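Local coordinates for trimethylamine-N-oxide reductase (Haemophilus influenzae, PDB 7L5I), which probably reduces trimethylamine N-oxide and related oxides at a molybdenum centre carried by two molybdopterin guanine dinucleotides, at residues 643-648 against 776-781; 365-370 against 631-636. One frame throughout, in Å; residues are numbered along the deposited sequence.

Contact 1 (643-648 against 776-781)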
# COMPACT_ATOMS: atom_id res chain seq x y z
N TYR A 643 -18.49 2.38 20.47
CA TYR A 643 -17.73 3.44 19.84
C TYR A 643 -18.65 4.37 19.07
O TYR A 643 -19.53 3.93 18.33
CB TYR A 643 -16.69 2.86 18.88
CG TYR A 643 -15.53 2.14 19.52
CD1 TYR A 643 -15.07 2.47 20.79
CD2 TYR A 643 -14.87 1.14 18.83
CE1 TYR A 643 -14.00 1.82 21.34
CE2 TYR A 643 -13.81 0.48 19.37
CZ TYR A 643 -13.36 0.82 20.63
OH TYR A 643 -12.29 0.15 21.14
N ASN A 644 -18.41 5.67 19.21
CA ASN A 644 -19.22 6.66 18.52
C ASN A 644 -19.00 6.64 17.02
O ASN A 644 -19.89 7.05 16.26
CB ASN A 644 -18.90 8.06 19.07
CG ASN A 644 -17.45 8.46 18.84
OD1 ASN A 644 -16.55 7.62 18.77
ND2 ASN A 644 -17.23 9.76 18.71
N ASP A 645 -17.83 6.19 16.55
CA ASP A 645 -17.53 6.23 15.13
C ASP A 645 -17.46 4.84 14.50
O ASP A 645 -16.94 4.69 13.39
CB ASP A 645 -16.24 7.02 14.86
CG ASP A 645 -15.05 6.61 15.75
OD1 ASP A 645 -15.12 5.55 16.41
OD2 ASP A 645 -14.05 7.36 15.77
N CYS A 646 -18.04 3.83 15.15
CA CYS A 646 -18.23 2.53 14.51
C CYS A 646 -19.35 1.80 15.25
O CYS A 646 -19.15 1.38 16.39
CB CYS A 646 -16.94 1.71 14.54
SG CYS A 646 -17.02 0.20 13.54
N LYS A 647 -20.51 1.65 14.62
CA LYS A 647 -21.67 1.05 15.25
C LYS A 647 -21.68 -0.46 15.01
O LYS A 647 -20.75 -1.04 14.44
CB LYS A 647 -22.95 1.70 14.73
CG LYS A 647 -22.93 3.23 14.80
CD LYS A 647 -24.14 3.83 14.10
CE LYS A 647 -23.90 5.30 13.75
NZ LYS A 647 -24.54 5.68 12.47
N GLY A 648 -22.75 -1.13 15.44
CA GLY A 648 -22.84 -2.56 15.35
C GLY A 648 -23.18 -3.10 13.98
O GLY A 648 -23.04 -4.30 13.75
N GLY A 776 -7.08 8.73 13.01
CA GLY A 776 -7.54 7.36 12.88
C GLY A 776 -8.88 7.26 12.18
O GLY A 776 -9.75 8.13 12.29
N THR A 777 -9.06 6.16 11.43
CA THR A 777 -10.33 5.91 10.75
C THR A 777 -11.49 5.96 11.74
O THR A 777 -12.54 6.57 11.47
CB THR A 777 -10.29 4.56 10.02
OG1 THR A 777 -9.84 3.53 10.91
CG2 THR A 777 -9.34 4.65 8.83
N SER A 778 -11.31 5.33 12.88
CA SER A 778 -12.28 5.25 13.96
C SER A 778 -11.56 4.55 15.10
O SER A 778 -10.43 4.09 14.95
CB SER A 778 -13.55 4.50 13.57
OG SER A 778 -13.39 3.09 13.69
N LYS A 779 -12.24 4.44 16.25
CA LYS A 779 -11.64 3.72 17.36
C LYS A 779 -11.55 2.23 17.11
O LYS A 779 -10.79 1.55 17.80
CB LYS A 779 -12.43 3.98 18.64
CG LYS A 779 -12.41 5.45 19.02
CD LYS A 779 -13.25 5.70 20.26
CE LYS A 779 -13.12 7.14 20.67
NZ LYS A 779 -14.00 7.99 19.84
N LEU A 780 -12.27 1.70 16.12
CA LEU A 780 -12.18 0.27 15.86
C LEU A 780 -10.79 -0.10 15.35
O LEU A 780 -10.09 -0.93 15.94
CB LEU A 780 -13.26 -0.18 14.87
CG LEU A 780 -13.23 -1.70 14.71
CD1 LEU A 780 -13.88 -2.36 15.90
CD2 LEU A 780 -13.89 -2.13 13.45
N ALA A 781 -10.38 0.49 14.23
CA ALA A 781 -9.14 0.09 13.58
C ALA A 781 -8.00 1.09 13.71
O ALA A 781 -6.84 0.71 13.50
CB ALA A 781 -9.39 -0.15 12.09

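Contact 2 (365-370 against 631-636)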
# COMPACT_ATOMS: atom_id res chain seq x y z
N LEU A 365 -19.91 -3.30 1.73
CA LEU A 365 -19.80 -4.04 0.47
C LEU A 365 -20.14 -5.52 0.67
O LEU A 365 -20.81 -6.13 -0.18
CB LEU A 365 -18.38 -3.91 -0.09
CG LEU A 365 -18.22 -4.51 -1.49
CD1 LEU A 365 -18.96 -3.66 -2.48
CD2 LEU A 365 -16.77 -4.60 -1.87
N VAL A 366 -19.65 -6.12 1.76
CA VAL A 366 -19.97 -7.51 2.08
C VAL A 366 -21.46 -7.66 2.38
O VAL A 366 -22.08 -8.67 2.02
CB VAL A 366 -19.11 -7.99 3.26
CG1 VAL A 366 -19.59 -9.32 3.77
CG2 VAL A 366 -17.69 -8.07 2.81
N THR A 367 -22.04 -6.67 3.04
CA THR A 367 -23.49 -6.67 3.30
C THR A 367 -24.27 -6.61 2.00
O THR A 367 -25.24 -7.37 1.79
CB THR A 367 -23.82 -5.49 4.21
OG1 THR A 367 -23.20 -5.66 5.49
CG2 THR A 367 -25.32 -5.34 4.41
N LEU A 368 -23.87 -5.73 1.09
CA LEU A 368 -24.52 -5.68 -0.22
C LEU A 368 -24.39 -7.01 -0.96
O LEU A 368 -25.38 -7.52 -1.52
CB LEU A 368 -23.92 -4.53 -1.03
CG LEU A 368 -24.49 -4.35 -2.42
CD1 LEU A 368 -26.00 -4.10 -2.36
CD2 LEU A 368 -23.79 -3.21 -3.16
N ALA A 369 -23.19 -7.59 -0.99
CA ALA A 369 -22.99 -8.88 -1.63
C ALA A 369 -23.86 -9.96 -0.99
O ALA A 369 -24.36 -10.86 -1.69
CB ALA A 369 -21.50 -9.27 -1.56
N SER A 370 -24.06 -9.89 0.33
CA SER A 370 -24.93 -10.84 1.02
C SER A 370 -26.36 -10.68 0.57
O SER A 370 -27.07 -11.67 0.35
CB SER A 370 -24.82 -10.63 2.53
OG SER A 370 -23.50 -10.96 2.98
N ILE A 631 -21.95 -14.73 8.32
CA ILE A 631 -21.59 -13.36 8.00
C ILE A 631 -22.27 -12.39 8.97
O ILE A 631 -23.49 -12.32 9.03
CB ILE A 631 -21.97 -13.02 6.56
CG1 ILE A 631 -21.29 -13.97 5.58
CG2 ILE A 631 -21.61 -11.58 6.24
CD1 ILE A 631 -21.86 -13.91 4.17
N GLU A 632 -21.48 -11.56 9.65
CA GLU A 632 -22.01 -10.70 10.71
C GLU A 632 -22.33 -9.33 10.13
O GLU A 632 -21.51 -8.41 10.13
CB GLU A 632 -21.03 -10.62 11.88
CG GLU A 632 -20.69 -11.96 12.48
CD GLU A 632 -21.18 -12.12 13.91
OE1 GLU A 632 -20.91 -11.23 14.75
OE2 GLU A 632 -21.83 -13.16 14.19
N ILE A 633 -23.55 -9.20 9.63
CA ILE A 633 -24.04 -7.88 9.21
C ILE A 633 -24.24 -6.99 10.42
O ILE A 633 -23.90 -5.81 10.39
CB ILE A 633 -25.34 -8.05 8.40
CG1 ILE A 633 -25.02 -8.76 7.09
CG2 ILE A 633 -25.97 -6.68 8.16
CD1 ILE A 633 -26.25 -9.02 6.22
N PHE A 634 -24.79 -7.53 11.50
CA PHE A 634 -24.74 -6.93 12.82
C PHE A 634 -23.75 -7.73 13.65
O PHE A 634 -23.86 -8.96 13.73
CB PHE A 634 -26.11 -6.93 13.48
CG PHE A 634 -26.15 -6.16 14.78
CD1 PHE A 634 -25.79 -6.76 15.96
CD2 PHE A 634 -26.55 -4.84 14.80
CE1 PHE A 634 -25.82 -6.06 17.14
CE2 PHE A 634 -26.59 -4.13 15.99
CZ PHE A 634 -26.22 -4.74 17.16
N SER A 635 -22.78 -7.03 14.23
CA SER A 635 -21.77 -7.64 15.10
C SER A 635 -22.04 -7.17 16.52
O SER A 635 -21.85 -6.00 16.85
CB SER A 635 -20.36 -7.24 14.69
OG SER A 635 -19.44 -7.58 15.72
N ASP A 636 -22.51 -8.09 17.37
CA ASP A 636 -22.72 -7.74 18.77
C ASP A 636 -21.40 -7.40 19.44
O ASP A 636 -21.35 -6.53 20.33
CB ASP A 636 -23.40 -8.92 19.47
CG ASP A 636 -24.06 -8.53 20.79
OD1 ASP A 636 -24.98 -7.68 20.79
OD2 ASP A 636 -23.67 -9.11 21.83

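Contact 1 (643-648 against 776-781)
A type I beta turn running from Tyr643 to Cys646 docks against an ST turn at Ser778, joining the loop after helix 636-641 to a loop of the molybdopterin dinucleotide binding domain. Lys779 buries more area here than any other residue, its side chain lying across the Tyr643 ring. Lys779 CB stands 3.5 Å from the centroid of the Tyr643 ring, only 3° off the ring normal, which defines a CH-pi contact over the face. Farther along the chain, Lys779 CD also rests on Tyr643 CD1. The ring's hydroxyl is engaged beyond the contact, with Gly446 and Gln443.

At its far end the lysine chain bends (chi4 80°), bringing Lys779 NZ to Asn644 OD1 at 2.8 Å in a hydrogen bond tilted away from the carbonyl plane. The acceptor is positioned by chi1 of 62°, which sets the Asn644 CG between its own backbone N and carbonyl carbon. Asp645 OD1 accepts a second bond, from the backbone N of Lys779 at 3.1 Å. The N-H points almost straight at the oxygen but reaches it from above the carboxylate plane. Asp645 OD2 forms a salt bridge with Arg356, while Lys779 NZ remains 4.1 Å from Asp645 OD2, beyond salt-bridge range; its charge could nevertheless stabilise the carboxylate.

Asp645 CG packs on Ser778 CB at 3.4 Å. Ser778 OG accepts from Leu780 N at 3.0 Å, closing the ST turn, and also bonds to Glu359. Arg356, which binds Thr777 O too, and Glu359, which also takes Thr777 OG1 and Ala781 N, tie turn and loop to the N-terminal end of helix 359-372. An apolar touch completes the contact: Cys646 SG lies 3.9 Å from Leu780 CD2.

Contact 2 (365-370 against 631-636)
Val366 lays its CG1 methyl against the CG2 methyl of Ile631, the two carbons 3.9 Å apart as the side chains pass at a slant. One helical turn later, Ser370 meets the same isoleucine through its oxygen: OG lies 3.6 Å from Ile631 CD1. That hydroxyl can sit against methyl groups because its polar need is met within the helix. Ser370 OG donates to Val366 O at 2.9 Å, and the backbone N of Ser370 reaches the same carbonyl from the opposite face of its plane, so one oxygen takes two bonds. A chi1 of -65° places OG beside its own backbone N, which is what allows both donors to converge there.

Ile633 CG1 approaches Thr367 OG1 at 3.9 Å, and Ile633 CG2 comes equally near OG1 and CG2 of that threonine. Thr367 OG1 is hydrogen-bonded to Trp363 O, again a turn back along the helix, so the contact with isoleucine is van der Waals in kind. No hydrogen bond joins the two segments directly, although the Trp363 indole N, just outside them, bonds to Glu632 O.

Between the two isoleucines the backbone folds through an inverse gamma turn centred on Glu632, closed by a weak bond from Ile633 N to Ile631 O at 3.2 Å. The turn sends Ile631 and Ile633 to the same helix while Glu632 points away. Strand 631-632 pairs in parallel with strand 297-298, whose Thr297 also touches Ser370: the arrangement is alpha/beta packing, helix 359-372 lying on a two-stranded parallel sheet and on the loop that follows strand 631-632.

Overall arrangement
Along the chain the contacts come in series: contact 2 closes with 631-636 before contact 1 opens at 643-648, and helix 636-641 spans the short interval. Their centres lie 16 Å apart, on the same side of the chain's centre. They touch where Gly648 O lies 2.8 Å from Ser635 N, a probable hydrogen bond joining the N-cap residue of helix 636-641 to the loop after it. Helix 359-372 is the shared element, its first residues bordering contact 1 and residues 365-370 forming one half of contact 2. The chain from 631 to 648 thus touches both helix 359-372, part of the molybdopterin oxidoreductase region, and the 776-781 loop of the dinucleotide-binding domain.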